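Long-range contacts in charybdin (Charybdis maritima, PDB 2B7U), which is a plant member of the ribosome-inactivating protein family, a mixed sheet packed against helices: residues Y83-L92 against L145-R154; W202-L210 against L236-Q245. One frame throughout, in Å; residues are numbered along the deposited sequence.

Contact 1: residues Y83-L92 against L145-R154; sequences YQMQGAGKWL and LAVSTNTRDR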
loop_
_atom_site.group_PDB
_atom_site.type_symbol
_atom_site.label_atom_id
_atom_site.label_comp_id
_atom_site.label_asym_id
_atom_site.label_seq_id
_atom_site.Cartn_x
_atom_site.Cartn_y
_atom_site.Cartn_z
ATOM N N TYR A 83 -5.648 12.481 -1.935
ATOM C CA TYR A 83 -4.473 13.285 -1.615
ATOM C C TYR A 83 -4.831 14.767 -1.650
ATOM O O TYR A 83 -5.839 15.178 -2.244
ATOM C CB TYR A 83 -3.309 12.962 -2.544
ATOM C CG TYR A 83 -3.472 13.573 -3.905
ATOM C CD1 TYR A 83 -2.914 14.806 -4.220
ATOM C CD2 TYR A 83 -4.206 12.915 -4.894
ATOM C CE1 TYR A 83 -3.110 15.382 -5.476
ATOM C CE2 TYR A 83 -4.397 13.485 -6.158
ATOM C CZ TYR A 83 -3.826 14.704 -6.439
ATOM O OH TYR A 83 -4.015 15.277 -7.680
ATOM N N GLN A 84 -3.987 15.550 -0.994
ATOM C CA GLN A 84 -4.211 16.983 -0.872
ATOM C C GLN A 84 -3.203 17.794 -1.678
ATOM O O GLN A 84 -1.998 17.593 -1.545
ATOM C CB GLN A 84 -4.089 17.401 0.583
ATOM C CG GLN A 84 -4.583 18.813 0.821
ATOM C CD GLN A 84 -4.586 19.229 2.266
ATOM O OE1 GLN A 84 -5.506 19.941 2.709
ATOM N NE2 GLN A 84 -3.566 18.840 2.996
ATOM N N MET A 85 -3.709 18.750 -2.454
ATOM C CA MET A 85 -2.853 19.722 -3.152
ATOM C C MET A 85 -2.377 20.800 -2.185
ATOM O O MET A 85 -3.045 21.084 -1.192
ATOM C CB MET A 85 -3.605 20.352 -4.308
ATOM C CG MET A 85 -3.887 19.366 -5.429
ATOM S SD MET A 85 -4.780 20.041 -6.823
ATOM C CE MET A 85 -3.529 21.012 -7.669
ATOM N N GLN A 86 -1.226 21.408 -2.492
ATOM C CA GLN A 86 -0.550 22.325 -1.574
ATOM C C GLN A 86 -1.129 23.734 -1.541
ATOM O O GLN A 86 -1.203 24.334 -0.470
ATOM C CB GLN A 86 0.941 22.410 -1.909
ATOM C CG GLN A 86 1.759 23.254 -0.952
ATOM C CD GLN A 86 3.239 22.981 -1.052
ATOM O OE1 GLN A 86 3.672 22.137 -1.828
ATOM N NE2 GLN A 86 4.026 23.710 -0.289
ATOM N N GLY A 87 -1.528 24.257 -2.692
ATOM C CA GLY A 87 -1.909 25.665 -2.819
ATOM C C GLY A 87 -3.096 26.028 -1.953
ATOM O O GLY A 87 -2.988 26.852 -1.036
ATOM N N ALA A 88 -4.237 25.436 -2.263
ATOM C CA ALA A 88 -5.475 25.732 -1.554
ATOM C C ALA A 88 -5.827 24.657 -0.513
ATOM O O ALA A 88 -6.718 24.870 0.311
ATOM C CB ALA A 88 -6.592 25.901 -2.541
ATOM N N GLY A 89 -5.135 23.513 -0.536
ATOM C CA GLY A 89 -5.464 22.394 0.361
ATOM C C GLY A 89 -6.641 21.572 -0.150
ATOM O O GLY A 89 -7.324 20.920 0.632
ATOM N N LYS A 90 -6.865 21.611 -1.462
ATOM C CA LYS A 90 -7.956 20.897 -2.115
ATOM C C LYS A 90 -7.674 19.402 -2.040
ATOM O O LYS A 90 -6.570 18.982 -2.346
ATOM C CB LYS A 90 -8.062 21.315 -3.573
ATOM C CG LYS A 90 -9.009 20.503 -4.422
ATOM C CD LYS A 90 -8.941 20.956 -5.861
ATOM C CE LYS A 90 -10.060 20.398 -6.693
ATOM N NZ LYS A 90 -9.661 19.141 -7.347
ATOM N N TRP A 91 -8.677 18.632 -1.617
ATOM C CA TRP A 91 -8.613 17.169 -1.588
ATOM C C TRP A 91 -9.176 16.563 -2.858
ATOM O O TRP A 91 -10.248 16.969 -3.322
ATOM C CB TRP A 91 -9.393 16.625 -0.393
ATOM C CG TRP A 91 -8.636 16.751 0.865
ATOM C CD1 TRP A 91 -8.749 17.734 1.795
ATOM C CD2 TRP A 91 -7.629 15.851 1.353
ATOM N NE1 TRP A 91 -7.881 17.505 2.831
ATOM C CE2 TRP A 91 -7.175 16.361 2.588
ATOM C CE3 TRP A 91 -7.066 14.667 0.871
ATOM C CZ2 TRP A 91 -6.183 15.709 3.352
ATOM C CZ3 TRP A 91 -6.074 14.041 1.619
ATOM C CH2 TRP A 91 -5.639 14.568 2.844
ATOM N N LEU A 92 -8.423 15.624 -3.419
ATOM C CA LEU A 92 -8.847 14.805 -4.543
ATOM C C LEU A 92 -9.039 13.404 -4.018
ATOM O O LEU A 92 -8.224 12.935 -3.235
ATOM C CB LEU A 92 -7.773 14.756 -5.620
ATOM C CG LEU A 92 -7.506 15.985 -6.486
ATOM C CD1 LEU A 92 -8.784 16.393 -7.185
ATOM C CD2 LEU A 92 -6.904 17.107 -5.684
ATOM N N LEU A 145 2.142 15.981 -7.384
ATOM C CA LEU A 145 0.934 15.917 -6.585
ATOM C C LEU A 145 0.636 17.244 -5.887
ATOM O O LEU A 145 -0.533 17.633 -5.756
ATOM C CB LEU A 145 0.995 14.732 -5.597
ATOM C CG LEU A 145 0.871 13.347 -6.251
ATOM C CD1 LEU A 145 1.239 12.264 -5.266
ATOM C CD2 LEU A 145 -0.517 13.115 -6.841
ATOM N N ALA A 146 1.691 17.953 -5.511
ATOM C CA ALA A 146 1.542 19.268 -4.876
ATOM C C ALA A 146 0.737 20.251 -5.753
ATOM O O ALA A 146 -0.057 21.033 -5.233
ATOM C CB ALA A 146 2.901 19.854 -4.545
ATOM N N VAL A 147 0.927 20.198 -7.073
ATOM C CA VAL A 147 0.372 21.256 -7.962
ATOM C C VAL A 147 -0.313 20.839 -9.251
ATOM O O VAL A 147 -1.026 21.636 -9.849
ATOM C CB VAL A 147 1.478 22.276 -8.348
ATOM C CG1 VAL A 147 2.111 22.821 -7.086
ATOM C CG2 VAL A 147 2.513 21.650 -9.293
ATOM N N SER A 148 -0.074 19.625 -9.736
ATOM C CA SER A 148 -0.527 19.315 -11.096
ATOM C C SER A 148 -2.035 19.124 -11.171
ATOM O O SER A 148 -2.621 18.547 -10.282
ATOM C CB SER A 148 0.183 18.088 -11.645
ATOM O OG SER A 148 -0.259 17.844 -12.981
ATOM N N THR A 149 -2.669 19.613 -12.244
ATOM C CA THR A 149 -4.083 19.299 -12.502
ATOM C C THR A 149 -4.247 18.327 -13.677
ATOM O O THR A 149 -5.351 18.132 -14.186
ATOM C CB THR A 149 -4.914 20.553 -12.792
ATOM O OG1 THR A 149 -4.433 21.180 -13.986
ATOM C CG2 THR A 149 -4.852 21.516 -11.627
ATOM N N ASN A 150 -3.136 17.739 -14.093
ATOM C CA ASN A 150 -3.094 16.859 -15.242
ATOM C C ASN A 150 -3.332 15.425 -14.791
ATOM O O ASN A 150 -2.644 14.925 -13.899
ATOM C CB ASN A 150 -1.736 16.965 -15.928
ATOM C CG ASN A 150 -1.633 16.066 -17.137
ATOM O OD1 ASN A 150 -1.123 14.963 -17.038
ATOM N ND2 ASN A 150 -2.137 16.526 -18.281
ATOM N N THR A 151 -4.302 14.766 -15.400
ATOM C CA THR A 151 -4.660 13.406 -15.015
ATOM C C THR A 151 -3.500 12.437 -15.081
ATOM O O THR A 151 -3.304 11.658 -14.148
ATOM C CB THR A 151 -5.817 12.875 -15.875
ATOM O OG1 THR A 151 -6.966 13.691 -15.630
ATOM C CG2 THR A 151 -6.150 11.429 -15.541
ATOM N N ARG A 152 -2.756 12.433 -16.187
ATOM C CA ARG A 152 -1.586 11.532 -16.333
ATOM C C ARG A 152 -0.566 11.712 -15.210
ATOM O O ARG A 152 -0.115 10.724 -14.618
ATOM C CB ARG A 152 -0.845 11.752 -17.649
ATOM C CG ARG A 152 -1.466 11.172 -18.875
ATOM C CD ARG A 152 -0.353 10.795 -19.853
ATOM N NE ARG A 152 -0.626 11.223 -21.214
ATOM C CZ ARG A 152 0.280 11.227 -22.193
ATOM N NH1 ARG A 152 1.536 10.825 -21.963
ATOM N NH2 ARG A 152 -0.065 11.636 -23.410
ATOM N N ASP A 153 -0.183 12.971 -14.953
ATOM C CA ASP A 153 0.808 13.302 -13.926
ATOM C C ASP A 153 0.317 12.822 -12.560
ATOM O O ASP A 153 1.092 12.271 -11.757
ATOM C CB ASP A 153 1.007 14.813 -13.799
ATOM C CG ASP A 153 1.809 15.444 -14.938
ATOM O OD1 ASP A 153 2.453 14.738 -15.717
ATOM O OD2 ASP A 153 1.803 16.699 -15.018
ATOM N N ARG A 154 -0.969 13.046 -12.283
ATOM C CA ARG A 154 -1.527 12.659 -10.985
ATOM C C ARG A 154 -1.510 11.150 -10.824
ATOM O O ARG A 154 -1.047 10.624 -9.799
ATOM C CB ARG A 154 -2.953 13.159 -10.822
ATOM C CG ARG A 154 -3.073 14.672 -10.746
ATOM C CD ARG A 154 -4.541 15.077 -10.847
ATOM N NE ARG A 154 -4.751 16.433 -10.331
ATOM C CZ ARG A 154 -5.936 17.012 -10.159
ATOM N NH1 ARG A 154 -7.059 16.431 -10.556
ATOM N NH2 ARG A 154 -5.996 18.207 -9.582
HETATM O O HOH W 1 -2.133 17.265 -7.997
HETATM O O HOH W 2 -8.254 20.063 -9.679
#
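Leu145 lays its CD2 methyl on one face of the Tyr83 ring, 3.7 Å from the ring centroid and 12° off the normal, a CH-pi contact made almost over the centre. With CG held between its backbone N and carbonyl carbon (chi1 76°), the ring lies against the end of helix 135-147 with that face to Leu145. Past the hydroxyl end runs Arg154, crossing the tyrosine at about a right angle, with its guanidinium plane 81° from the ring. Tyr83 OH thus lies over one guanidinium face, 3.0 Å from Arg154 NE, but the angle is too poor for a hydrogen bond. NE donates instead to Ser148 O, with the acceptor tilted out of the guanidinium plane. Leu92 packs on a guanidinium face through CG, while Thr149 C covers the opposite one, so the flat group is sandwiched. Met85 crosses Arg154 at about a right angle, SD oblique to the guanidinium and 3.5 Å from Arg154 NH2; its chain, bent at its last torsion, carries CE to 3.4 Å from Val147 O. The backbone link is Gln86 N to Ala146 O, 3.0 Å and nearly straight, in the carbonyl plane on a lone pair. Gln86 itself extends past the Ala146 methyl, and its amide is bound by Val68 and Gly66. Water 1 hydrogen-bonds to Tyr83 OH at 2.8 Å and lies within bonding distance of Leu145 O and Ser148 O, while water 2 accepts from both Lys90 NZ and Arg154 NH2. The hairpin of strands 80-84 and 91-93 is thereby joined to the turn between helices 135-147 and 151-170. Lys90 also forms a salt bridge with Glu109, which probably eases the proximity of its charge to Arg154, whose NE is paired with Ser148 O and whose NH2 gives one bond to water 2.

Contact 2: residues W202-L210 against L236-Q245; sequences WVRFSFMIL and LLNFLGIVEQ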
loop_
_atom_site.group_PDB
_atom_site.type_symbol
_atom_site.label_atom_id
_atom_site.label_comp_id
_atom_site.label_asym_id
_atom_site.label_seq_id
_atom_site.Cartn_x
_atom_site.Cartn_y
_atom_site.Cartn_z
ATOM N N TRP A 202 -1.675 -10.356 -2.350
ATOM C CA TRP A 202 -1.642 -9.962 -0.923
ATOM C C TRP A 202 -2.921 -10.328 -0.186
ATOM O O TRP A 202 -2.865 -10.821 0.923
ATOM C CB TRP A 202 -1.385 -8.466 -0.745
ATOM C CG TRP A 202 -1.236 -8.013 0.690
ATOM C CD1 TRP A 202 -0.257 -8.367 1.557
ATOM C CD2 TRP A 202 -2.114 -7.141 1.393
ATOM N NE1 TRP A 202 -0.457 -7.740 2.778
ATOM C CE2 TRP A 202 -1.578 -6.966 2.685
ATOM C CE3 TRP A 202 -3.276 -6.441 1.037
ATOM C CZ2 TRP A 202 -2.170 -6.120 3.633
ATOM C CZ3 TRP A 202 -3.865 -5.595 1.982
ATOM C CH2 TRP A 202 -3.297 -5.444 3.255
ATOM N N VAL A 203 -4.054 -10.071 -0.809
ATOM C CA VAL A 203 -5.341 -10.315 -0.168
ATOM C C VAL A 203 -5.501 -11.824 0.036
ATOM O O VAL A 203 -5.860 -12.296 1.130
ATOM C CB VAL A 203 -6.499 -9.721 -1.015
ATOM C CG1 VAL A 203 -7.802 -10.180 -0.487
ATOM C CG2 VAL A 203 -6.390 -8.217 -1.030
ATOM N N ARG A 204 -5.246 -12.596 -1.020
ATOM C CA ARG A 204 -5.362 -14.065 -0.958
ATOM C C ARG A 204 -4.361 -14.680 0.039
ATOM O O ARG A 204 -4.712 -15.549 0.845
ATOM C CB ARG A 204 -5.109 -14.660 -2.330
ATOM C CG ARG A 204 -6.235 -14.615 -3.303
ATOM C CD ARG A 204 -6.119 -15.851 -4.237
ATOM N NE ARG A 204 -4.765 -15.951 -4.773
ATOM C CZ ARG A 204 -3.979 -17.033 -4.780
ATOM N NH1 ARG A 204 -4.373 -18.220 -4.328
ATOM N NH2 ARG A 204 -2.765 -16.936 -5.289
ATOM N N PHE A 205 -3.099 -14.256 -0.014
ATOM C CA PHE A 205 -2.089 -14.761 0.917
ATOM C C PHE A 205 -2.429 -14.407 2.365
ATOM O O PHE A 205 -2.247 -15.241 3.275
ATOM C CB PHE A 205 -0.713 -14.160 0.583
ATOM C CG PHE A 205 -0.072 -14.667 -0.695
ATOM C CD1 PHE A 205 1.065 -14.019 -1.194
ATOM C CD2 PHE A 205 -0.543 -15.766 -1.370
ATOM C CE1 PHE A 205 1.706 -14.491 -2.339
ATOM C CE2 PHE A 205 0.108 -16.232 -2.529
ATOM C CZ PHE A 205 1.223 -15.588 -2.984
ATOM N N SER A 206 -2.902 -13.194 2.607
ATOM C CA SER A 206 -3.281 -12.805 3.974
ATOM C C SER A 206 -4.355 -13.746 4.487
ATOM O O SER A 206 -4.281 -14.186 5.628
ATOM C CB SER A 206 -3.795 -11.372 4.011
ATOM O OG SER A 206 -2.730 -10.460 3.764
ATOM N N PHE A 207 -5.350 -14.015 3.653
ATOM C CA PHE A 207 -6.436 -14.905 4.038
ATOM C C PHE A 207 -5.918 -16.303 4.330
ATOM O O PHE A 207 -6.280 -16.929 5.342
ATOM C CB PHE A 207 -7.489 -14.989 2.934
ATOM C CG PHE A 207 -8.630 -15.892 3.290
ATOM C CD1 PHE A 207 -8.641 -17.197 2.848
ATOM C CD2 PHE A 207 -9.637 -15.442 4.140
ATOM C CE1 PHE A 207 -9.676 -18.059 3.218
ATOM C CE2 PHE A 207 -10.678 -16.296 4.498
ATOM C CZ PHE A 207 -10.684 -17.591 4.031
ATOM N N MET A 208 -5.094 -16.846 3.426
ATOM C CA MET A 208 -4.555 -18.200 3.657
ATOM C C MET A 208 -3.822 -18.315 4.993
ATOM O O MET A 208 -3.905 -19.334 5.707
ATOM C CB MET A 208 -3.569 -18.622 2.553
ATOM C CG MET A 208 -4.158 -18.751 1.214
ATOM S SD MET A 208 -2.837 -19.041 0.001
ATOM C CE MET A 208 -3.784 -18.761 -1.456
ATOM N N ILE A 209 -3.039 -17.295 5.309
ATOM C CA ILE A 209 -2.222 -17.267 6.540
ATOM C C ILE A 209 -3.115 -17.191 7.774
ATOM O O ILE A 209 -2.967 -18.010 8.692
ATOM C CB ILE A 209 -1.237 -16.104 6.502
ATOM C CG1 ILE A 209 -0.173 -16.385 5.422
ATOM C CG2 ILE A 209 -0.567 -15.886 7.864
ATOM C CD1 ILE A 209 0.531 -15.147 4.995
ATOM N N LEU A 210 -4.066 -16.262 7.806
ATOM C CA LEU A 210 -4.919 -16.139 8.987
ATOM C C LEU A 210 -5.895 -17.312 9.100
ATOM O O LEU A 210 -6.187 -17.762 10.196
ATOM C CB LEU A 210 -5.678 -14.828 8.977
ATOM C CG LEU A 210 -4.808 -13.597 9.121
ATOM C CD1 LEU A 210 -5.685 -12.381 9.285
ATOM C CD2 LEU A 210 -3.850 -13.724 10.308
ATOM N N LEU A 236 5.024 -18.855 3.866
ATOM C CA LEU A 236 4.378 -17.763 3.117
ATOM C C LEU A 236 4.419 -16.454 3.917
ATOM O O LEU A 236 4.667 -15.355 3.371
ATOM C CB LEU A 236 2.962 -18.164 2.755
ATOM C CG LEU A 236 2.219 -17.231 1.812
ATOM C CD1 LEU A 236 2.927 -17.126 0.438
ATOM C CD2 LEU A 236 0.829 -17.685 1.647
ATOM N N LEU A 237 4.183 -16.569 5.227
ATOM C CA LEU A 237 4.152 -15.399 6.106
ATOM C C LEU A 237 5.473 -14.602 6.078
ATOM O O LEU A 237 5.473 -13.385 6.231
ATOM C CB LEU A 237 3.793 -15.821 7.546
ATOM C CG LEU A 237 3.693 -14.687 8.569
ATOM C CD1 LEU A 237 2.682 -13.613 8.136
ATOM C CD2 LEU A 237 3.364 -15.260 9.952
ATOM N N ASN A 238 6.585 -15.305 5.853
ATOM C CA ASN A 238 7.912 -14.684 5.777
ATOM C C ASN A 238 8.000 -13.636 4.673
ATOM O O ASN A 238 8.827 -12.700 4.755
ATOM C CB ASN A 238 8.976 -15.748 5.535
ATOM C CG ASN A 238 9.324 -16.574 6.777
ATOM O OD1 ASN A 238 9.957 -17.630 6.642
ATOM N ND2 ASN A 238 8.934 -16.112 7.981
ATOM N N PHE A 239 7.161 -13.757 3.644
ATOM C CA PHE A 239 7.116 -12.746 2.571
ATOM C C PHE A 239 6.387 -11.466 2.961
ATOM O O PHE A 239 6.629 -10.418 2.348
ATOM C CB PHE A 239 6.438 -13.315 1.316
ATOM C CG PHE A 239 7.255 -14.345 0.604
ATOM C CD1 PHE A 239 7.257 -15.663 1.038
ATOM C CD2 PHE A 239 8.051 -13.990 -0.486
ATOM C CE1 PHE A 239 8.029 -16.636 0.387
ATOM C CE2 PHE A 239 8.814 -14.964 -1.154
ATOM C CZ PHE A 239 8.792 -16.290 -0.699
ATOM N N LEU A 240 5.475 -11.536 3.929
ATOM C CA LEU A 240 4.617 -10.395 4.225
ATOM C C LEU A 240 5.176 -9.510 5.323
ATOM O O LEU A 240 5.689 -9.972 6.327
ATOM C CB LEU A 240 3.203 -10.834 4.635
ATOM C CG LEU A 240 2.273 -11.147 3.462
ATOM C CD1 LEU A 240 2.717 -12.362 2.678
ATOM C CD2 LEU A 240 0.800 -11.292 3.857
ATOM N N GLY A 241 5.120 -8.224 5.096
ATOM C CA GLY A 241 5.427 -7.233 6.100
ATOM C C GLY A 241 4.297 -6.915 7.048
ATOM O O GLY A 241 4.509 -6.452 8.178
ATOM N N ILE A 242 3.072 -7.092 6.556
ATOM C CA ILE A 242 1.852 -6.849 7.316
ATOM C C ILE A 242 0.735 -7.651 6.631
ATOM O O ILE A 242 0.794 -7.904 5.426
ATOM C CB ILE A 242 1.572 -5.306 7.470
ATOM C CG1 ILE A 242 0.507 -5.052 8.551
ATOM C CG2 ILE A 242 1.196 -4.697 6.143
ATOM C CD1 ILE A 242 0.624 -3.700 9.162
ATOM N N VAL A 243 -0.233 -8.090 7.416
ATOM C CA VAL A 243 -1.265 -9.033 6.984
ATOM C C VAL A 243 -2.662 -8.416 7.002
ATOM O O VAL A 243 -3.052 -7.856 8.018
ATOM C CB VAL A 243 -1.246 -10.281 7.900
ATOM C CG1 VAL A 243 -2.244 -11.282 7.422
ATOM C CG2 VAL A 243 0.175 -10.872 7.981
ATOM N N GLU A 244 -3.422 -8.527 5.908
ATOM C CA GLU A 244 -4.806 -8.069 5.898
ATOM C C GLU A 244 -5.683 -8.996 6.729
ATOM O O GLU A 244 -5.407 -10.181 6.787
ATOM C CB GLU A 244 -5.330 -8.058 4.457
ATOM C CG GLU A 244 -6.526 -7.202 4.306
ATOM C CD GLU A 244 -7.152 -7.270 2.954
ATOM O OE1 GLU A 244 -7.397 -8.374 2.466
ATOM O OE2 GLU A 244 -7.461 -6.184 2.389
ATOM N N GLN A 245 -6.749 -8.478 7.343
ATOM C CA GLN A 245 -7.628 -9.295 8.207
ATOM C C GLN A 245 -9.069 -9.251 7.716
ATOM O O GLN A 245 -9.848 -8.417 8.144
ATOM C CB GLN A 245 -7.553 -8.813 9.662
ATOM C CG GLN A 245 -8.275 -9.759 10.600
ATOM C CD GLN A 245 -8.224 -9.370 12.060
ATOM O OE1 GLN A 245 -8.585 -10.200 12.901
ATOM N NE2 GLN A 245 -7.772 -8.136 12.382
HETATM O O HOH W 3 -7.514 -11.143 2.991
#
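Trp202 NE1 donates to Ile242 O at 2.9 Å, with the oxygen at the indole edge and in the ring plane. Glu244 covers an indole face, its CB 3.8 Å from the centroid of the six-membered ring in a CH-pi contact. Its chain extends from a CG anti to N (chi1 -161°), bringing OE1 beside the Val203 methyls. One turn on, Ser206 OG accepts from Glu244 N (3.0 Å) and donates to Trp202 O. That carbonyl also takes Ser206 N, the two donors reaching it from opposite faces of its plane, so the serine hydroxyl bridges helix and loop. On the neighbouring flank of the helix the packing is apolar: Leu236 CD1 sits over the centre of the Phe205 ring, 5° off its normal, and Ile209 CD1 reaches Leu237 CA at 3.8 Å. Leu240 CD2 fills in between Trp202, Ser206 and Ile209, while Leu210 CG lies alongside Val243 CG1, the two side chains running antiparallel.

A second shell sets these groups. Water 3 donates to Glu244 OE1 and to Val203 O. The indole also meets Arg170 in a cation-pi contact and the Phe171 ring. Backbone bonds from Val243 to Pro44 and Leu46 fix the loop, which runs between helix 202-214 and strand 43-45; strand 38-40 meets Ile209 and Leu210, and strand 223-225 meets Phe205 and Leu236.

Contact 1 closes along the chain before contact 2 opens, and the two lie on opposite sides of the chain's centre, their own centres 33 Å apart and their nearest atoms about 19 Å apart. No strand or helix is common to both. Contact 1 joins the hairpin of the fourth and fifth strands of the six-stranded mixed sheet to the helices 135-147 and 151-170, whereas contact 2 packs helix 202-214 against the loop after helix 233-237, near the two-stranded sheet 38-40/43-45. Helix 151-170 connects them indirectly: its first turn, with Arg154, is in contact 1, and it finishes at Arg170, beside Trp202 of contact 2. One contact thus secures the sheet to helices, the other the C-terminal region to helix 202-214.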